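Local coordinates for protein alpha-galacturonidase (Bacillus subtilis, PDB 3FEF) that hydrolyses alpha-1,4-linked galacturonate oligomers such as di-galacturonate, releasing alpha-D-galacturonate with the help of NAD(+) and manganese, at residues I78-I83 with I143-P148; I83-L88 with L120-I125; T153-K158 with A398-G403; A390-N395 with L416-V421. All blocks are in the same frame, centred on the assembly; numbering follows the deposited sequence.

Interaction 1. Residues I78-I83 with I143-P148; sequences IVIISI and INYTNP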
loop_
_atom_site.group_PDB
_atom_site.type_symbol
_atom_site.label_atom_id
_atom_site.label_comp_id
_atom_site.label_asym_id
_atom_site.label_seq_id
_atom_site.Cartn_x
_atom_site.Cartn_y
_atom_site.Cartn_z
ATOM N N ILE A 78 26.545 15.547 -14.751
ATOM C CA ILE A 78 25.201 16.068 -14.846
ATOM C C ILE A 78 24.769 15.915 -16.294
ATOM O O ILE A 78 25.592 16.088 -17.198
ATOM C CB ILE A 78 25.169 17.566 -14.472
ATOM C CG1 ILE A 78 25.689 17.771 -13.039
ATOM C CG2 ILE A 78 23.787 18.139 -14.660
ATOM C CD1 ILE A 78 24.824 17.143 -11.951
ATOM N N VAL A 79 23.501 15.552 -16.500
ATOM C CA VAL A 79 22.888 15.502 -17.841
ATOM C C VAL A 79 21.643 16.378 -17.849
ATOM O O VAL A 79 20.701 16.166 -17.076
ATOM C CB VAL A 79 22.524 14.052 -18.292
ATOM C CG1 VAL A 79 22.001 14.050 -19.710
ATOM C CG2 VAL A 79 23.749 13.147 -18.213
ATOM N N ILE A 80 21.656 17.387 -18.711
ATOM C CA ILE A 80 20.527 18.268 -18.867
ATOM C C ILE A 80 19.869 17.941 -20.193
ATOM O O ILE A 80 20.553 17.741 -21.207
ATOM C CB ILE A 80 20.996 19.722 -18.893
ATOM C CG1 ILE A 80 21.714 20.054 -17.578
ATOM C CG2 ILE A 80 19.825 20.671 -19.192
ATOM C CD1 ILE A 80 22.352 21.392 -17.610
ATOM N N ILE A 81 18.542 17.868 -20.183
ATOM C CA ILE A 81 17.794 17.572 -21.393
ATOM C C ILE A 81 16.773 18.659 -21.660
ATOM O O ILE A 81 15.866 18.914 -20.847
ATOM C CB ILE A 81 17.038 16.230 -21.311
ATOM C CG1 ILE A 81 17.970 15.126 -20.810
ATOM C CG2 ILE A 81 16.420 15.891 -22.681
ATOM C CD1 ILE A 81 17.228 13.822 -20.438
ATOM N N SER A 82 16.926 19.284 -22.816
ATOM C CA SER A 82 16.012 20.298 -23.253
ATOM C C SER A 82 15.876 20.240 -24.762
ATOM O O SER A 82 16.535 20.996 -25.478
ATOM C CB SER A 82 16.561 21.656 -22.849
ATOM O OG SER A 82 15.947 22.649 -23.611
ATOM N N ILE A 83 15.051 19.323 -25.249
ATOM C CA ILE A 83 14.858 19.154 -26.684
ATOM C C ILE A 83 13.418 19.402 -27.072
ATOM O O ILE A 83 12.525 19.470 -26.220
ATOM C CB ILE A 83 15.185 17.734 -27.145
ATOM C CG1 ILE A 83 14.287 16.733 -26.423
ATOM C CG2 ILE A 83 16.676 17.409 -26.948
ATOM C CD1 ILE A 83 14.525 15.331 -26.852
ATOM N N ILE A 143 18.734 16.226 -15.322
ATOM C CA ILE A 143 17.690 17.218 -15.150
ATOM C C ILE A 143 16.934 17.407 -16.450
ATOM O O ILE A 143 17.476 17.905 -17.408
ATOM C CB ILE A 143 18.251 18.582 -14.677
ATOM C CG1 ILE A 143 19.186 18.394 -13.477
ATOM C CG2 ILE A 143 17.093 19.555 -14.359
ATOM C CD1 ILE A 143 19.827 19.708 -13.016
ATOM N N ASN A 144 15.668 17.012 -16.473
ATOM C CA ASN A 144 14.854 17.180 -17.667
ATOM C C ASN A 144 14.034 18.472 -17.652
ATOM O O ASN A 144 13.353 18.791 -16.677
ATOM C CB ASN A 144 13.931 15.965 -17.851
ATOM C CG ASN A 144 13.047 16.087 -19.078
ATOM O OD1 ASN A 144 13.497 16.500 -20.146
ATOM N ND2 ASN A 144 11.780 15.734 -18.932
ATOM N N TYR A 145 14.086 19.197 -18.761
ATOM C CA TYR A 145 13.356 20.426 -18.945
ATOM C C TYR A 145 12.304 20.282 -20.040
ATOM O O TYR A 145 11.509 21.199 -20.261
ATOM C CB TYR A 145 14.310 21.540 -19.375
ATOM C CG TYR A 145 15.158 22.089 -18.275
ATOM C CD1 TYR A 145 14.593 22.861 -17.259
ATOM C CD2 TYR A 145 16.522 21.861 -18.248
ATOM C CE1 TYR A 145 15.363 23.378 -16.243
ATOM C CE2 TYR A 145 17.309 22.375 -17.238
ATOM C CZ TYR A 145 16.716 23.126 -16.229
ATOM O OH TYR A 145 17.487 23.654 -15.230
ATOM N N THR A 146 12.321 19.149 -20.734
ATOM C CA THR A 146 11.453 18.943 -21.898
ATOM C C THR A 146 9.992 18.637 -21.521
ATOM O O THR A 146 9.741 17.942 -20.545
ATOM C CB THR A 146 11.950 17.764 -22.755
ATOM O OG1 THR A 146 13.347 17.912 -23.058
ATOM C CG2 THR A 146 11.155 17.687 -24.034
ATOM N N ASN A 147 9.048 19.148 -22.311
ATOM C CA ASN A 147 7.635 18.812 -22.190
ATOM C C ASN A 147 7.218 17.808 -23.272
ATOM O O ASN A 147 7.764 17.840 -24.382
ATOM C CB ASN A 147 6.805 20.079 -22.338
ATOM C CG ASN A 147 7.017 21.037 -21.193
ATOM O OD1 ASN A 147 7.044 20.632 -20.035
ATOM N ND2 ASN A 147 7.173 22.308 -21.502
ATOM N N PRO A 148 6.227 16.941 -22.988
ATOM C CA PRO A 148 5.379 16.823 -21.780
ATOM C C PRO A 148 6.141 16.185 -20.621
ATOM O O PRO A 148 6.564 15.030 -20.696
ATOM C CB PRO A 148 4.237 15.918 -22.232
ATOM C CG PRO A 148 4.812 15.099 -23.333
ATOM C CD PRO A 148 5.832 15.978 -24.032
HETATM O O HOH W 1 9.797 20.836 -24.789
#
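Strands 78-81 and 141-144 run side by side as parallel neighbours of the six-stranded Rossmann sheet, their touching parts only 6° apart in direction. The tight half of the contact is backbone. I143 N donates to V79 O at 2.6 Å, nearly along the C=O axis; I81 N donates to I143 O at 3.0 Å; and Y145 N closes the ladder on I81 O at 2.8 Å. On one face of the sheet the I80 methyl CG2, anti to its own backbone N, meets the edge of the Y145 ring in its plane, 3.6 Å from CE2, while W18 stacks on that ring. On the other face, I81 and N144 cross obliquely beneath F126 of helix 112-136.

Past the strand ends the pairing loosens and side chains take over. T146 OG1 accepts from I83 N at 3.1 Å in a nearly straight bond (166°). N144, its CG anti to the backbone N (chi1 180°), turns OD1 back to accept from T146 N at 3.0 Å, an Asx turn in which the donor stands above the carbonyl plane. Farther out a water accepts from N147 N and gives a weak bond to I83 O.

The N144 amide, whose ND2 is hydrogen-bonded to T153 OG1, ties down the turn at T146, which is likely to help set the backbone leading to N147, the probable substrate-binding residue ahead of a cis peptide to P148.

Interaction 2. Residues I83-L88 with L120-I125; sequences ILPGSL and LRAVPI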
loop_
_atom_site.group_PDB
_atom_site.type_symbol
_atom_site.label_atom_id
_atom_site.label_comp_id
_atom_site.label_asym_id
_atom_site.label_seq_id
_atom_site.Cartn_x
_atom_site.Cartn_y
_atom_site.Cartn_z
ATOM N N ILE A 83 15.051 19.323 -25.249
ATOM C CA ILE A 83 14.858 19.154 -26.684
ATOM C C ILE A 83 13.418 19.402 -27.072
ATOM O O ILE A 83 12.525 19.470 -26.220
ATOM C CB ILE A 83 15.185 17.734 -27.145
ATOM C CG1 ILE A 83 14.287 16.733 -26.423
ATOM C CG2 ILE A 83 16.676 17.409 -26.948
ATOM C CD1 ILE A 83 14.525 15.331 -26.852
ATOM N N LEU A 84 13.203 19.530 -28.373
ATOM C CA LEU A 84 11.868 19.615 -28.935
ATOM C C LEU A 84 11.579 18.267 -29.579
ATOM O O LEU A 84 12.316 17.831 -30.464
ATOM C CB LEU A 84 11.802 20.723 -29.987
ATOM C CG LEU A 84 10.492 20.772 -30.777
ATOM C CD1 LEU A 84 9.323 21.245 -29.897
ATOM C CD2 LEU A 84 10.645 21.652 -32.020
ATOM N N PRO A 85 10.534 17.576 -29.096
ATOM C CA PRO A 85 10.077 16.307 -29.669
ATOM C C PRO A 85 9.329 16.531 -30.977
ATOM O O PRO A 85 8.119 16.750 -30.969
ATOM C CB PRO A 85 9.107 15.763 -28.617
ATOM C CG PRO A 85 9.293 16.636 -27.387
ATOM C CD PRO A 85 9.806 17.942 -27.871
ATOM N N GLY A 86 10.043 16.483 -32.092
ATOM C CA GLY A 86 9.446 16.760 -33.399
ATOM C C GLY A 86 9.715 18.182 -33.837
ATOM O O GLY A 86 10.331 18.952 -33.105
ATOM N N SER A 87 9.256 18.535 -35.031
ATOM C CA SER A 87 9.491 19.859 -35.584
ATOM C C SER A 87 8.337 20.779 -35.227
ATOM O O SER A 87 7.304 20.330 -34.725
ATOM C CB SER A 87 9.574 19.765 -37.104
ATOM O OG SER A 87 8.403 19.123 -37.610
ATOM N N LEU A 88 8.493 22.060 -35.528
ATOM C CA LEU A 88 7.400 23.005 -35.339
ATOM C C LEU A 88 6.253 22.705 -36.306
ATOM O O LEU A 88 5.099 23.042 -36.037
ATOM C CB LEU A 88 7.888 24.449 -35.472
ATOM C CG LEU A 88 8.789 24.958 -34.338
ATOM C CD1 LEU A 88 9.249 26.363 -34.621
ATOM C CD2 LEU A 88 8.100 24.885 -32.964
ATOM N N LEU A 120 3.391 10.967 -27.102
ATOM C CA LEU A 120 3.561 9.763 -27.884
ATOM C C LEU A 120 4.857 9.841 -28.705
ATOM O O LEU A 120 5.664 8.931 -28.712
ATOM C CB LEU A 120 2.370 9.665 -28.806
ATOM C CG LEU A 120 1.671 8.347 -28.994
ATOM C CD1 LEU A 120 1.693 7.519 -27.708
ATOM C CD2 LEU A 120 0.243 8.681 -29.435
ATOM N N ARG A 121 5.040 10.946 -29.405
ATOM C CA ARG A 121 6.245 11.209 -30.193
ATOM C C ARG A 121 7.516 11.225 -29.325
ATOM O O ARG A 121 8.587 10.796 -29.744
ATOM C CB ARG A 121 6.055 12.565 -30.875
ATOM C CG ARG A 121 6.880 12.838 -32.107
ATOM C CD ARG A 121 6.188 13.888 -33.026
ATOM N NE ARG A 121 6.096 15.220 -32.422
ATOM C CZ ARG A 121 4.956 15.884 -32.246
ATOM N NH1 ARG A 121 3.815 15.357 -32.649
ATOM N NH2 ARG A 121 4.953 17.087 -31.689
ATOM N N ALA A 122 7.409 11.733 -28.108
ATOM C CA ALA A 122 8.604 11.888 -27.264
ATOM C C ALA A 122 9.068 10.568 -26.651
ATOM O O ALA A 122 10.237 10.413 -26.319
ATOM C CB ALA A 122 8.342 12.924 -26.150
ATOM N N VAL A 123 8.146 9.619 -26.492
ATOM C CA VAL A 123 8.473 8.383 -25.810
ATOM C C VAL A 123 9.726 7.699 -26.366
ATOM O O VAL A 123 10.640 7.369 -25.611
ATOM C CB VAL A 123 7.260 7.413 -25.746
ATOM C CG1 VAL A 123 7.686 6.035 -25.195
ATOM C CG2 VAL A 123 6.162 8.016 -24.864
ATOM N N PRO A 124 9.772 7.448 -27.682
ATOM C CA PRO A 124 10.960 6.698 -28.137
ATOM C C PRO A 124 12.237 7.542 -28.141
ATOM O O PRO A 124 13.334 6.997 -28.083
ATOM C CB PRO A 124 10.578 6.209 -29.550
ATOM C CG PRO A 124 9.418 7.081 -29.979
ATOM C CD PRO A 124 8.730 7.583 -28.719
ATOM N N ILE A 125 12.106 8.863 -28.177
ATOM C CA ILE A 125 13.277 9.726 -28.020
ATOM C C ILE A 125 13.876 9.588 -26.614
ATOM O O ILE A 125 15.090 9.530 -26.445
ATOM C CB ILE A 125 12.937 11.199 -28.319
ATOM C CG1 ILE A 125 12.445 11.343 -29.762
ATOM C CG2 ILE A 125 14.153 12.089 -28.086
ATOM C CD1 ILE A 125 12.138 12.785 -30.168
#
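Polar contact between the loop 83-88 and helix 112-136 is concentrated on one carbonyl. R121 takes P85 O side-on with two nitrogens: NE donates at 2.9 Å, and NH2 donates to the same P85 O at 3.3 Å. The oxygen lies close to the guanidinium plane, but the two donors reach it differently, NH2 nearly along the C=O axis and NE from above the carbonyl plane. The arginine leaves the helix with CG anti to the backbone N and bends at chi3 (66°), which turns its edge to the loop. NH2 also forms a salt bridge with D94, so the group is held between a backbone acceptor and an acid of helix 88-96. An alanine here would remove both donors to P85 O and would probably loosen the loop from the helix while leaving D94 without this partner.

Apolar contact follows along the same helix face. The P85 ring lies against A122, CB to CB at 3.8 Å. I125 reaches the loop with both branches: its CD1 approaches P85 CA at 4.1 Å, and its CG2 meets I83 CD1 at 3.5 Å, tighter than usual for two methyls, as the two isoleucines slide past each other in opposite directions.

Backbone shape adds a steric condition. G86 has phi 98° and psi 178°, where a beta carbon would jam against the preceding carbonyl and clash with R121 NE.

A loop leaving the C-terminal end of a parallel strand beside the predicted NAD(+) site, with I83 close to G12, is typical of the Rossmann fold.

Interaction 3. Residues T153-K158 with A398-G403; sequences TRVLYK and AVADAG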
loop_
_atom_site.group_PDB
_atom_site.type_symbol
_atom_site.label_atom_id
_atom_site.label_comp_id
_atom_site.label_asym_id
_atom_site.label_seq_id
_atom_site.Cartn_x
_atom_site.Cartn_y
_atom_site.Cartn_z
ATOM N N THR A 153 9.721 12.314 -18.305
ATOM C CA THR A 153 10.425 11.913 -17.110
ATOM C C THR A 153 10.052 10.476 -16.748
ATOM O O THR A 153 10.893 9.713 -16.295
ATOM C CB THR A 153 10.122 12.890 -15.965
ATOM O OG1 THR A 153 10.365 14.224 -16.444
ATOM C CG2 THR A 153 11.015 12.616 -14.790
ATOM N N ARG A 154 8.788 10.109 -16.949
ATOM C CA ARG A 154 8.356 8.781 -16.558
ATOM C C ARG A 154 9.016 7.722 -17.421
ATOM O O ARG A 154 9.288 6.628 -16.949
ATOM C CB ARG A 154 6.845 8.644 -16.673
ATOM C CG ARG A 154 6.364 7.275 -16.267
ATOM C CD ARG A 154 6.448 7.020 -14.745
ATOM N NE ARG A 154 5.594 5.868 -14.468
ATOM C CZ ARG A 154 6.038 4.664 -14.133
ATOM N NH1 ARG A 154 7.330 4.448 -13.948
ATOM N NH2 ARG A 154 5.182 3.683 -13.963
ATOM N N VAL A 155 9.275 8.060 -18.682
ATOM C CA VAL A 155 9.880 7.125 -19.631
ATOM C C VAL A 155 11.306 6.861 -19.201
ATOM O O VAL A 155 11.769 5.728 -19.251
ATOM C CB VAL A 155 9.816 7.659 -21.097
ATOM C CG1 VAL A 155 10.721 6.827 -22.049
ATOM C CG2 VAL A 155 8.365 7.682 -21.595
ATOM N N LEU A 156 12.009 7.908 -18.764
ATOM C CA LEU A 156 13.353 7.705 -18.232
ATOM C C LEU A 156 13.377 6.564 -17.186
ATOM O O LEU A 156 14.211 5.655 -17.255
ATOM C CB LEU A 156 13.909 9.016 -17.647
ATOM C CG LEU A 156 14.159 10.125 -18.667
ATOM C CD1 LEU A 156 14.757 11.401 -18.047
ATOM C CD2 LEU A 156 15.058 9.579 -19.804
ATOM N N TYR A 157 12.474 6.621 -16.205
ATOM C CA TYR A 157 12.479 5.633 -15.136
ATOM C C TYR A 157 12.017 4.254 -15.604
ATOM O O TYR A 157 12.482 3.241 -15.089
ATOM C CB TYR A 157 11.627 6.092 -13.934
ATOM C CG TYR A 157 12.353 7.076 -13.045
ATOM C CD1 TYR A 157 12.263 8.443 -13.279
ATOM C CD2 TYR A 157 13.153 6.639 -12.002
ATOM C CE1 TYR A 157 12.935 9.357 -12.485
ATOM C CE2 TYR A 157 13.839 7.558 -11.185
ATOM C CZ TYR A 157 13.718 8.910 -11.444
ATOM O OH TYR A 157 14.384 9.837 -10.668
ATOM N N LYS A 158 11.097 4.221 -16.559
ATOM C CA LYS A 158 10.578 2.956 -17.051
ATOM C C LYS A 158 11.661 2.219 -17.818
ATOM O O LYS A 158 11.764 0.989 -17.763
ATOM C CB LYS A 158 9.351 3.163 -17.943
ATOM C CG LYS A 158 8.091 3.597 -17.195
ATOM C CD LYS A 158 6.946 3.961 -18.161
ATOM C CE LYS A 158 6.266 2.722 -18.731
ATOM N NZ LYS A 158 5.348 2.075 -17.725
ATOM N N ALA A 398 -0.682 5.715 -19.469
ATOM C CA ALA A 398 -1.072 4.991 -20.685
ATOM C C ALA A 398 -0.244 5.439 -21.883
ATOM O O ALA A 398 0.178 4.614 -22.711
ATOM C CB ALA A 398 -2.538 5.185 -20.962
ATOM N N VAL A 399 0.001 6.744 -21.979
ATOM C CA VAL A 399 0.825 7.270 -23.067
ATOM C C VAL A 399 2.235 6.692 -23.015
ATOM O O VAL A 399 2.773 6.262 -24.036
ATOM C CB VAL A 399 0.851 8.821 -23.106
ATOM C CG1 VAL A 399 1.902 9.329 -24.103
ATOM C CG2 VAL A 399 -0.548 9.378 -23.496
ATOM N N ALA A 400 2.823 6.655 -21.824
ATOM C CA ALA A 400 4.168 6.127 -21.675
ATOM C C ALA A 400 4.207 4.665 -22.079
ATOM O O ALA A 400 5.081 4.254 -22.840
ATOM C CB ALA A 400 4.673 6.313 -20.246
ATOM N N ASP A 401 3.261 3.874 -21.584
ATOM C CA ASP A 401 3.178 2.478 -22.018
ATOM C C ASP A 401 2.927 2.361 -23.524
ATOM O O ASP A 401 3.652 1.646 -24.220
ATOM C CB ASP A 401 2.100 1.719 -21.259
ATOM C CG ASP A 401 2.418 1.589 -19.805
ATOM O OD1 ASP A 401 3.621 1.413 -19.482
ATOM O OD2 ASP A 401 1.472 1.674 -18.983
ATOM N N ALA A 402 1.897 3.050 -24.013
ATOM C CA ALA A 402 1.550 2.988 -25.424
ATOM C C ALA A 402 2.775 3.266 -26.289
ATOM O O ALA A 402 3.035 2.555 -27.272
ATOM C CB ALA A 402 0.422 3.951 -25.764
ATOM N N GLY A 403 3.530 4.294 -25.920
ATOM C CA GLY A 403 4.737 4.652 -26.663
ATOM C C GLY A 403 5.785 3.560 -26.684
ATOM O O GLY A 403 6.289 3.221 -27.733
#
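Helix 149-159 of the NAD-binding Rossmann domain packs here on helix 383-405 of the C-terminal domain, so the contact belongs to the interface between the two domains of a family 4 glycoside hydrolase. The short segments cross at -54° with their axes 9.9 Å apart at closest approach, and the nearest alpha carbons, those of V155 and A400, are 6.1 Å apart. A small residue sits at this point: the A400 methyl points at the opposing helix and is met by the aliphatic part of K158, whose CD lies 3.9 Å from A400 CB. V155 adds a looser touch through CG2, 4.2 Å from A400 CB, the branch that lies beside the backbone N.

The C-terminal part is related to the LDH_C clan, and in this chain its long helix 383-405 also meets helix 112-136, where V399 packs on I116; F126 of that same helix lies against V155.

Beyond the alanine the contact turns ionic. K158 NZ makes a salt bridge to D401 OD1 at 2.6 Å, approaching on the syn lone pair, the side of the other carboxylate oxygen. To get there the lysine bends twice, at chi3 (78°) and chi4 (76°), so that its chain first passes over A400 and then crosses the D401 side chain at about a right angle. Alongside, one face of the R154 guanidinium carries K158 CG, 3.4 Å above the plane and offset toward the rim. R154 itself turns its NH2 to E397, in a second salt bridge between the same two helices.

Interaction 4. Residues A390-N395 with L416-V421; sequences ARHISN and LNDPLV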
loop_
_atom_site.group_PDB
_atom_site.type_symbol
_atom_site.label_atom_id
_atom_site.label_comp_id
_atom_site.label_asym_id
_atom_site.label_seq_id
_atom_site.Cartn_x
_atom_site.Cartn_y
_atom_site.Cartn_z
ATOM N N ALA A 390 -5.659 12.487 -10.854
ATOM C CA ALA A 390 -5.638 11.040 -11.043
ATOM C C ALA A 390 -6.029 10.696 -12.473
ATOM O O ALA A 390 -5.461 9.815 -13.106
ATOM C CB ALA A 390 -6.569 10.313 -10.027
ATOM N N ARG A 391 -6.997 11.423 -12.990
ATOM C CA ARG A 391 -7.419 11.231 -14.362
ATOM C C ARG A 391 -6.302 11.499 -15.394
ATOM O O ARG A 391 -6.064 10.682 -16.277
ATOM C CB ARG A 391 -8.623 12.109 -14.607
ATOM C CG ARG A 391 -9.168 11.994 -15.999
ATOM C CD ARG A 391 -10.584 12.487 -16.012
ATOM N NE ARG A 391 -11.003 12.695 -17.386
ATOM C CZ ARG A 391 -12.025 13.465 -17.733
ATOM N NH1 ARG A 391 -12.730 14.118 -16.813
ATOM N NH2 ARG A 391 -12.320 13.590 -19.010
ATOM N N HIS A 392 -5.624 12.646 -15.284
ATOM C CA HIS A 392 -4.493 12.967 -16.167
ATOM C C HIS A 392 -3.329 12.001 -15.985
ATOM O O HIS A 392 -2.666 11.601 -16.935
ATOM C CB HIS A 392 -3.998 14.405 -15.919
ATOM C CG HIS A 392 -4.966 15.457 -16.360
ATOM N ND1 HIS A 392 -5.180 15.759 -17.687
ATOM C CD2 HIS A 392 -5.786 16.276 -15.647
ATOM C CE1 HIS A 392 -6.093 16.710 -17.778
ATOM N NE2 HIS A 392 -6.471 17.048 -16.556
ATOM N N ILE A 393 -3.043 11.666 -14.740
ATOM C CA ILE A 393 -2.044 10.653 -14.495
ATOM C C ILE A 393 -2.354 9.318 -15.208
ATOM O O ILE A 393 -1.471 8.771 -15.872
ATOM C CB ILE A 393 -1.777 10.496 -12.995
ATOM C CG1 ILE A 393 -0.989 11.727 -12.507
ATOM C CG2 ILE A 393 -0.997 9.200 -12.722
ATOM C CD1 ILE A 393 -0.791 11.770 -11.039
ATOM N N SER A 394 -3.589 8.813 -15.095
ATOM C CA SER A 394 -4.032 7.663 -15.909
ATOM C C SER A 394 -3.591 7.808 -17.353
ATOM O O SER A 394 -3.021 6.901 -17.935
ATOM C CB SER A 394 -5.560 7.587 -15.957
ATOM O OG SER A 394 -6.028 6.822 -14.903
ATOM N N ASN A 395 -3.918 8.952 -17.936
ATOM C CA ASN A 395 -3.578 9.252 -19.326
ATOM C C ASN A 395 -2.086 9.291 -19.615
ATOM O O ASN A 395 -1.604 8.733 -20.626
ATOM C CB ASN A 395 -4.255 10.557 -19.743
ATOM C CG ASN A 395 -5.753 10.439 -19.694
ATOM O OD1 ASN A 395 -6.282 9.321 -19.560
ATOM N ND2 ASN A 395 -6.452 11.570 -19.750
ATOM N N LEU A 416 -9.153 9.609 -25.586
ATOM C CA LEU A 416 -10.577 9.689 -25.244
ATOM C C LEU A 416 -10.857 10.130 -23.804
ATOM O O LEU A 416 -11.901 10.710 -23.505
ATOM C CB LEU A 416 -11.257 8.322 -25.466
ATOM C CG LEU A 416 -11.474 7.806 -26.892
ATOM C CD1 LEU A 416 -12.227 6.462 -26.865
ATOM C CD2 LEU A 416 -12.238 8.849 -27.694
ATOM N N ASN A 417 -9.953 9.798 -22.896
ATOM C CA ASN A 417 -10.134 10.126 -21.492
ATOM C C ASN A 417 -9.686 11.563 -21.150
ATOM O O ASN A 417 -9.769 11.996 -19.991
ATOM C CB ASN A 417 -9.355 9.108 -20.655
ATOM C CG ASN A 417 -9.829 9.037 -19.218
ATOM O OD1 ASN A 417 -11.022 9.139 -18.941
ATOM N ND2 ASN A 417 -8.900 8.829 -18.300
ATOM N N ASP A 418 -9.199 12.305 -22.142
ATOM C CA ASP A 418 -8.708 13.669 -21.883
ATOM C C ASP A 418 -9.839 14.685 -21.797
ATOM O O ASP A 418 -10.676 14.753 -22.673
ATOM C CB ASP A 418 -7.687 14.099 -22.945
ATOM C CG ASP A 418 -7.101 15.482 -22.671
ATOM O OD1 ASP A 418 -7.656 16.484 -23.188
ATOM O OD2 ASP A 418 -6.103 15.576 -21.917
ATOM N N PRO A 419 -9.866 15.483 -20.725
ATOM C CA PRO A 419 -10.923 16.479 -20.524
ATOM C C PRO A 419 -11.178 17.382 -21.742
ATOM O O PRO A 419 -12.287 17.875 -21.904
ATOM C CB PRO A 419 -10.395 17.323 -19.362
ATOM C CG PRO A 419 -9.516 16.370 -18.592
ATOM C CD PRO A 419 -8.903 15.447 -19.612
ATOM N N LEU A 420 -10.179 17.629 -22.584
ATOM C CA LEU A 420 -10.432 18.560 -23.692
ATOM C C LEU A 420 -11.097 17.892 -24.886
ATOM O O LEU A 420 -11.559 18.571 -25.794
ATOM C CB LEU A 420 -9.169 19.294 -24.139
ATOM C CG LEU A 420 -8.572 20.295 -23.154
ATOM C CD1 LEU A 420 -7.355 20.927 -23.807
ATOM C CD2 LEU A 420 -9.616 21.356 -22.737
ATOM N N VAL A 421 -11.155 16.564 -24.879
ATOM C CA VAL A 421 -11.707 15.833 -26.016
ATOM C C VAL A 421 -13.173 15.467 -25.792
ATOM O O VAL A 421 -13.496 14.363 -25.385
ATOM C CB VAL A 421 -10.843 14.611 -26.352
ATOM C CG1 VAL A 421 -11.392 13.868 -27.553
ATOM C CG2 VAL A 421 -9.388 15.058 -26.600
HETATM O O HOH W 2 -12.420 12.719 -22.043
HETATM O O HOH W 3 -4.780 14.036 -19.872
HETATM O O HOH W 4 -8.974 7.687 -15.264
#
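R391 and P419 reach toward each other tip to tip, with P419 CG 3.9 Å above the centre of the R391 guanidinium. The arginine, extended from CG to NE, offers its edge to a carbonyl: NE donates to N417 O at 3.0 Å in the carbonyl plane, and NH2 to the same N417 O at 3.2 Å from above that plane. The N395 and N417 amides stand almost perpendicular (79°), and N417 ND2 donates to N395 OD1 at 2.9 Å on a lone pair. H392 crosses the proline obliquely, its CE1 3.5 Å from P419 CG, and a water links H392 ND1, N395 ND2 and D418 OD2; H392 NE2 is hydrogen-bonded to F276 O. D418 OD1 accepts from L420 N, an Asx turn within a type I turn.

R391 NH1 bonds N417 OD1 of the second subunit, and reciprocally. An alanine in place of this arginine would remove both bonds to N417 O and the surface under P419, and would probably loosen the 417-419 backbone and this subunit contact.

The contact joins helix 383-405 to the end of helix 408-417, with D418 bonded to G112 at the start of helix 112-136 and V421 packed on A428 of helix 425-435.

Overall arrangement
Along the chain, interaction 2 falls within the span bracketed by interaction 1; both lie in the Rossmann domain and share I83, centres about 12 Å apart, with P85 touching T146 and N147. Interaction 3 follows, its centre about 13 Å from that of interaction 2 and about 15 Å from that of interaction 1, and joins this domain to the C-terminal domain: V123 packs on V155, and N144 probably bonds T153. Interaction 4 lies wholly in the latter, shares helix 383-405 with interaction 3 and alternates with it in sequence; its centre is about 24 Å from that of interaction 1, nearest atoms about 9 Å. The series runs from the probable NAD(+)-binding domain, through the interface, to a second subunit.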